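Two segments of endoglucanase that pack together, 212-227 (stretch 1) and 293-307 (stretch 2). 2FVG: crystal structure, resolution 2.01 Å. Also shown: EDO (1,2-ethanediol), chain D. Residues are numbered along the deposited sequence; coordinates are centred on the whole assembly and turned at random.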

# COMPACT_ATOMS: atom_id res chain seq x y z
N LYS A 212 -21.33 -3.83 -4.40
CA LYS A 212 -21.96 -5.12 -4.12
C LYS A 212 -21.20 -6.30 -4.77
O LYS A 212 -21.75 -7.00 -5.61
CB LYS A 212 -23.44 -5.10 -4.53
CG LYS A 212 -24.30 -4.18 -3.65
CD LYS A 212 -25.79 -4.24 -4.01
N PRO A 213 -19.92 -6.51 -4.38
CA PRO A 213 -19.15 -7.61 -4.96
C PRO A 213 -19.55 -8.98 -4.43
O PRO A 213 -20.03 -9.08 -3.30
CB PRO A 213 -17.71 -7.29 -4.56
CG PRO A 213 -17.81 -6.39 -3.33
CD PRO A 213 -19.15 -5.72 -3.40
N THR A 214 -19.37 -10.03 -5.23
CA THR A 214 -19.62 -11.40 -4.77
C THR A 214 -18.52 -11.75 -3.76
O THR A 214 -18.78 -12.37 -2.72
CB THR A 214 -19.62 -12.39 -5.97
OG1 THR A 214 -20.65 -12.02 -6.88
CG2 THR A 214 -19.87 -13.81 -5.53
N CYS A 215 -17.30 -11.33 -4.06
CA CYS A 215 -16.16 -11.55 -3.17
C CYS A 215 -15.02 -10.61 -3.51
O CYS A 215 -15.03 -9.99 -4.57
CB CYS A 215 -15.70 -13.00 -3.20
SG CYS A 215 -15.02 -13.50 -4.76
N ALA A 216 -14.04 -10.54 -2.62
CA ALA A 216 -12.91 -9.63 -2.73
C ALA A 216 -11.56 -10.32 -2.51
O ALA A 216 -11.46 -11.33 -1.80
CB ALA A 216 -13.10 -8.49 -1.69
N ILE A 217 -10.52 -9.76 -3.11
CA ILE A 217 -9.14 -10.21 -2.90
C ILE A 217 -8.44 -8.94 -2.44
O ILE A 217 -8.48 -7.95 -3.15
CB ILE A 217 -8.49 -10.73 -4.20
CG1 ILE A 217 -9.14 -12.02 -4.67
CG2 ILE A 217 -7.00 -11.04 -4.02
CD1 ILE A 217 -8.68 -12.42 -6.08
N VAL A 218 -7.89 -8.94 -1.22
CA VAL A 218 -7.13 -7.78 -0.74
C VAL A 218 -5.64 -8.08 -0.98
O VAL A 218 -5.13 -9.13 -0.58
CB VAL A 218 -7.44 -7.49 0.76
CG1 VAL A 218 -6.72 -6.26 1.21
CG2 VAL A 218 -8.94 -7.32 0.97
N VAL A 219 -4.95 -7.20 -1.69
CA VAL A 219 -3.53 -7.32 -1.99
C VAL A 219 -2.77 -6.40 -1.02
O VAL A 219 -2.89 -5.17 -1.10
CB VAL A 219 -3.23 -6.95 -3.45
CG1 VAL A 219 -1.74 -7.10 -3.77
CG2 VAL A 219 -4.04 -7.89 -4.40
N GLU A 220 -2.05 -7.00 -0.08
CA GLU A 220 -1.28 -6.25 0.89
C GLU A 220 0.20 -6.61 0.84
O GLU A 220 0.63 -7.46 0.02
CB GLU A 220 -1.83 -6.49 2.29
CG GLU A 220 -3.22 -5.91 2.48
CD GLU A 220 -3.76 -6.03 3.89
OE1 GLU A 220 -3.20 -6.84 4.68
OE2 GLU A 220 -4.75 -5.31 4.20
N THR A 221 0.95 -5.92 1.67
CA THR A 221 2.37 -6.14 1.88
C THR A 221 2.47 -6.42 3.38
O THR A 221 1.81 -5.75 4.18
CB THR A 221 3.20 -4.93 1.43
OG1 THR A 221 2.96 -4.70 0.03
CG2 THR A 221 4.70 -5.20 1.60
N THR A 222 3.18 -7.47 3.75
CA THR A 222 3.30 -7.85 5.17
C THR A 222 4.78 -7.66 5.52
O THR A 222 5.63 -8.29 4.91
CB THR A 222 2.81 -9.31 5.43
OG1 THR A 222 2.99 -9.64 6.81
CG2 THR A 222 3.57 -10.34 4.57
N THR A 223 5.07 -6.80 6.50
CA THR A 223 6.45 -6.48 6.81
C THR A 223 6.97 -7.10 8.11
O THR A 223 6.39 -6.91 9.18
CB THR A 223 6.73 -4.92 6.84
OG1 THR A 223 6.19 -4.28 5.67
CG2 THR A 223 8.24 -4.65 6.88
N ALA A 224 8.07 -7.83 7.98
CA ALA A 224 8.75 -8.47 9.11
C ALA A 224 9.97 -7.64 9.56
O ALA A 224 10.47 -6.79 8.83
CB ALA A 224 9.19 -9.88 8.71
N GLY A 225 10.44 -7.90 10.77
CA GLY A 225 11.60 -7.21 11.31
C GLY A 225 11.28 -5.91 12.00
O GLY A 225 12.16 -5.07 12.16
N ASP A 226 10.01 -5.76 12.39
CA ASP A 226 9.52 -4.57 13.09
C ASP A 226 10.38 -4.25 14.32
O ASP A 226 10.84 -3.12 14.49
CB ASP A 226 8.04 -4.78 13.48
CG ASP A 226 7.43 -3.56 14.18
OD1 ASP A 226 7.99 -2.44 14.10
OD2 ASP A 226 6.37 -3.74 14.82
N ASN A 227 10.59 -5.26 15.17
CA ASN A 227 11.41 -5.13 16.37
C ASN A 227 12.73 -5.89 16.16
O ASN A 227 12.73 -7.12 16.21
CB ASN A 227 10.65 -5.64 17.60
CG ASN A 227 11.39 -5.41 18.91
OD1 ASN A 227 12.33 -4.61 18.99
ND2 ASN A 227 10.96 -6.10 19.96
N TYR A 293 -15.19 -5.57 5.18
CA TYR A 293 -16.02 -5.48 3.97
C TYR A 293 -17.42 -6.07 4.11
O TYR A 293 -18.40 -5.46 3.67
CB TYR A 293 -15.33 -6.13 2.76
CG TYR A 293 -14.29 -5.28 2.03
CD1 TYR A 293 -14.56 -3.94 1.69
CD2 TYR A 293 -13.09 -5.85 1.59
CE1 TYR A 293 -13.62 -3.17 0.99
CE2 TYR A 293 -12.15 -5.09 0.89
CZ TYR A 293 -12.41 -3.75 0.60
OH TYR A 293 -11.49 -3.00 -0.09
N GLY A 294 -17.53 -7.26 4.69
CA GLY A 294 -18.82 -7.94 4.85
C GLY A 294 -19.07 -8.99 3.78
O GLY A 294 -20.10 -9.67 3.80
N VAL A 295 -18.15 -9.11 2.83
CA VAL A 295 -18.24 -10.12 1.78
C VAL A 295 -17.07 -11.11 1.92
O VAL A 295 -16.03 -10.75 2.46
CB VAL A 295 -18.26 -9.49 0.35
CG1 VAL A 295 -19.41 -8.51 0.23
CG2 VAL A 295 -16.92 -8.84 -0.03
N PRO A 296 -17.26 -12.35 1.46
CA PRO A 296 -16.19 -13.35 1.49
C PRO A 296 -14.95 -12.77 0.84
O PRO A 296 -15.03 -12.21 -0.24
CB PRO A 296 -16.74 -14.45 0.57
CG PRO A 296 -18.20 -14.36 0.75
CD PRO A 296 -18.48 -12.88 0.84
N ALA A 297 -13.81 -12.86 1.51
CA ALA A 297 -12.58 -12.30 0.96
C ALA A 297 -11.39 -13.20 1.15
O ALA A 297 -11.40 -14.10 1.99
CB ALA A 297 -12.31 -10.92 1.56
N GLY A 298 -10.36 -12.95 0.35
CA GLY A 298 -9.08 -13.59 0.48
C GLY A 298 -8.07 -12.46 0.65
O GLY A 298 -8.34 -11.30 0.26
N VAL A 299 -6.94 -12.76 1.28
CA VAL A 299 -5.86 -11.78 1.42
C VAL A 299 -4.58 -12.42 0.91
O VAL A 299 -4.25 -13.56 1.28
CB VAL A 299 -5.66 -11.31 2.88
CG1 VAL A 299 -4.58 -10.24 2.96
CG2 VAL A 299 -6.96 -10.77 3.47
N ILE A 300 -3.88 -11.71 0.04
CA ILE A 300 -2.61 -12.12 -0.52
C ILE A 300 -1.58 -11.02 -0.25
O ILE A 300 -1.83 -9.83 -0.51
CB ILE A 300 -2.76 -12.40 -2.01
CG1 ILE A 300 -3.72 -13.58 -2.20
CG2 ILE A 300 -1.43 -12.78 -2.63
CD1 ILE A 300 -4.18 -13.76 -3.62
N SER A 301 -0.43 -11.39 0.29
CA SER A 301 0.57 -10.40 0.63
C SER A 301 1.95 -10.67 0.04
O SER A 301 2.42 -11.82 0.00
CB SER A 301 0.73 -10.33 2.15
OG SER A 301 -0.50 -10.06 2.78
N THR A 302 2.58 -9.60 -0.42
CA THR A 302 3.97 -9.64 -0.83
C THR A 302 4.78 -9.47 0.48
O THR A 302 4.53 -8.55 1.25
CB THR A 302 4.29 -8.49 -1.82
OG1 THR A 302 3.47 -8.64 -2.97
CG2 THR A 302 5.78 -8.55 -2.28
N PRO A 303 5.73 -10.39 0.75
CA PRO A 303 6.57 -10.23 1.95
C PRO A 303 7.49 -9.01 1.83
O PRO A 303 7.91 -8.67 0.73
CB PRO A 303 7.44 -11.51 1.95
CG PRO A 303 6.75 -12.46 1.03
CD PRO A 303 6.07 -11.60 -0.01
N ALA A 304 7.77 -8.36 2.95
CA ALA A 304 8.71 -7.25 3.00
C ALA A 304 9.46 -7.43 4.32
O ALA A 304 8.95 -8.07 5.22
CB ALA A 304 7.96 -5.91 3.00
N ARG A 305 10.66 -6.88 4.43
CA ARG A 305 11.41 -6.92 5.68
C ARG A 305 11.98 -5.55 5.96
O ARG A 305 12.61 -4.96 5.08
CB ARG A 305 12.54 -7.96 5.59
CG ARG A 305 13.40 -8.06 6.83
CD ARG A 305 14.20 -9.37 6.90
NE ARG A 305 14.90 -9.48 8.19
CZ ARG A 305 16.22 -9.57 8.37
NH1 ARG A 305 17.07 -9.64 7.34
NH2 ARG A 305 16.70 -9.66 9.60
N TYR A 306 11.82 -5.03 7.17
CA TYR A 306 12.41 -3.71 7.47
C TYR A 306 13.92 -3.73 7.41
O TYR A 306 14.55 -4.75 7.68
CB TYR A 306 11.94 -3.12 8.82
CG TYR A 306 10.49 -2.66 8.84
CD1 TYR A 306 10.05 -1.62 8.00
CD2 TYR A 306 9.55 -3.24 9.70
CE1 TYR A 306 8.70 -1.19 8.01
CE2 TYR A 306 8.21 -2.82 9.73
CZ TYR A 306 7.79 -1.80 8.87
OH TYR A 306 6.46 -1.39 8.91
N ILE A 307 14.50 -2.62 6.99
CA ILE A 307 15.94 -2.45 7.02
C ILE A 307 16.24 -1.25 7.93
O ILE A 307 16.80 -1.41 9.02
CB ILE A 307 16.63 -2.48 5.60
CG1 ILE A 307 18.15 -2.27 5.73
CG2 ILE A 307 16.00 -1.48 4.63
CD1 ILE A 307 18.81 -3.04 6.88
C1 EDO D . -12.65 2.14 1.56
O1 EDO D . -12.00 3.32 2.05
C2 EDO D . -11.81 0.90 1.85
O2 EDO D . -12.35 -0.25 1.17
O HOH W 1 1.69 -6.59 -2.60
O HOH W 2 -1.35 -8.65 5.29

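The two stretches meet as neighbouring parallel strands of one β-sheet, joined by an unbroken ladder of backbone hydrogen bonds and lined on both faces by a mixture of apolar contacts and water-linked polar groups. Strand 215-224 runs alongside strand 297-306 in the same direction, with an angle of 36° between them that reflects the twist of the sheet, and residues pair in simple register from Ala-216 with Ala-297 to Ala-224 with Arg-305.

In a parallel pair each bonding residue of one strand reaches two residues of the other, and here the even-numbered residues of the first strand do this work. Val-218 N donates to Gly-298 O (2.8 Å), while Val-218 O accepts from Ile-300 N (2.9 Å). Ala-216, Glu-220, Thr-222 and Ala-224 repeat the pattern, giving ten bonds that end with Tyr-306 N to Ala-224 O at 2.8 Å. Pro-303 lacks an amide hydrogen, yet costs the ladder nothing: the bonds on either side of it use Thr-302 O and Ala-304 N, with Thr-222 as their partner. Between the bonds, CA-H groups also approach carbonyls, as where Ser-301 CA lies 3.0 Å from Glu-220 O.

Side chains alternate between the two faces. On the face carrying Ala-216 and Val-218, the methyl of Ala-216 packs against that of Ala-297 (CB to CB, 4.1 Å), and Val-218 CB lies 4.3 Å from Val-299 CG2. Such compact residues let the strands' side chains sit close, and β-branched valine suits the extended backbone. Tyr-293, before the second strand, extends this apolar patch: its ring edge meets Val-218, with CE2 3.9 Å from Val-218 CG2. The ring's polar end is served separately, since Tyr-293 OH hydrogen-bonds O2 of the ethanediol at 3.1 Å.

Farther along the same face the chemistry turns polar. Water 2 links the carboxylate of Glu-220 to the hydroxyl of Ser-301, donating to Glu-220 OE1 at 2.7 Å and hydrogen-bonding Ser-301 OG at 3.0 Å. The water thus joins two side chains that do not bond each other directly.

The other face holds Ile-217, Val-219, Ile-300, Thr-221, Thr-302, Thr-223 and Ala-304. Gly-298 presents no side chain beside Ile-217, whose CG2 instead meets Ile-300 CD1 at 3.9 Å. Threonine offers a methyl for packing as well as a hydroxyl: Thr-221 CG2 rests 3.6 Å from Ala-304 CB, while Thr-302 OG1 hydrogen-bonds water 1 at 2.7 Å. That water also donates to Glu-220 O (3.0 Å), giving this carbonyl a second partner beside Thr-302 N.

At the far end, Thr-223 CG2 sits over one face of the Tyr-306 ring, 3.2 Å from its centroid and only 8° off the normal, a close CH-π contact between a methyl and an aromatic π cloud. Just beyond the strand, Gly-225 adopts a positive phi of 87°, where a CB would be jammed against the preceding carbonyl oxygen; glycine permits the chain to turn there.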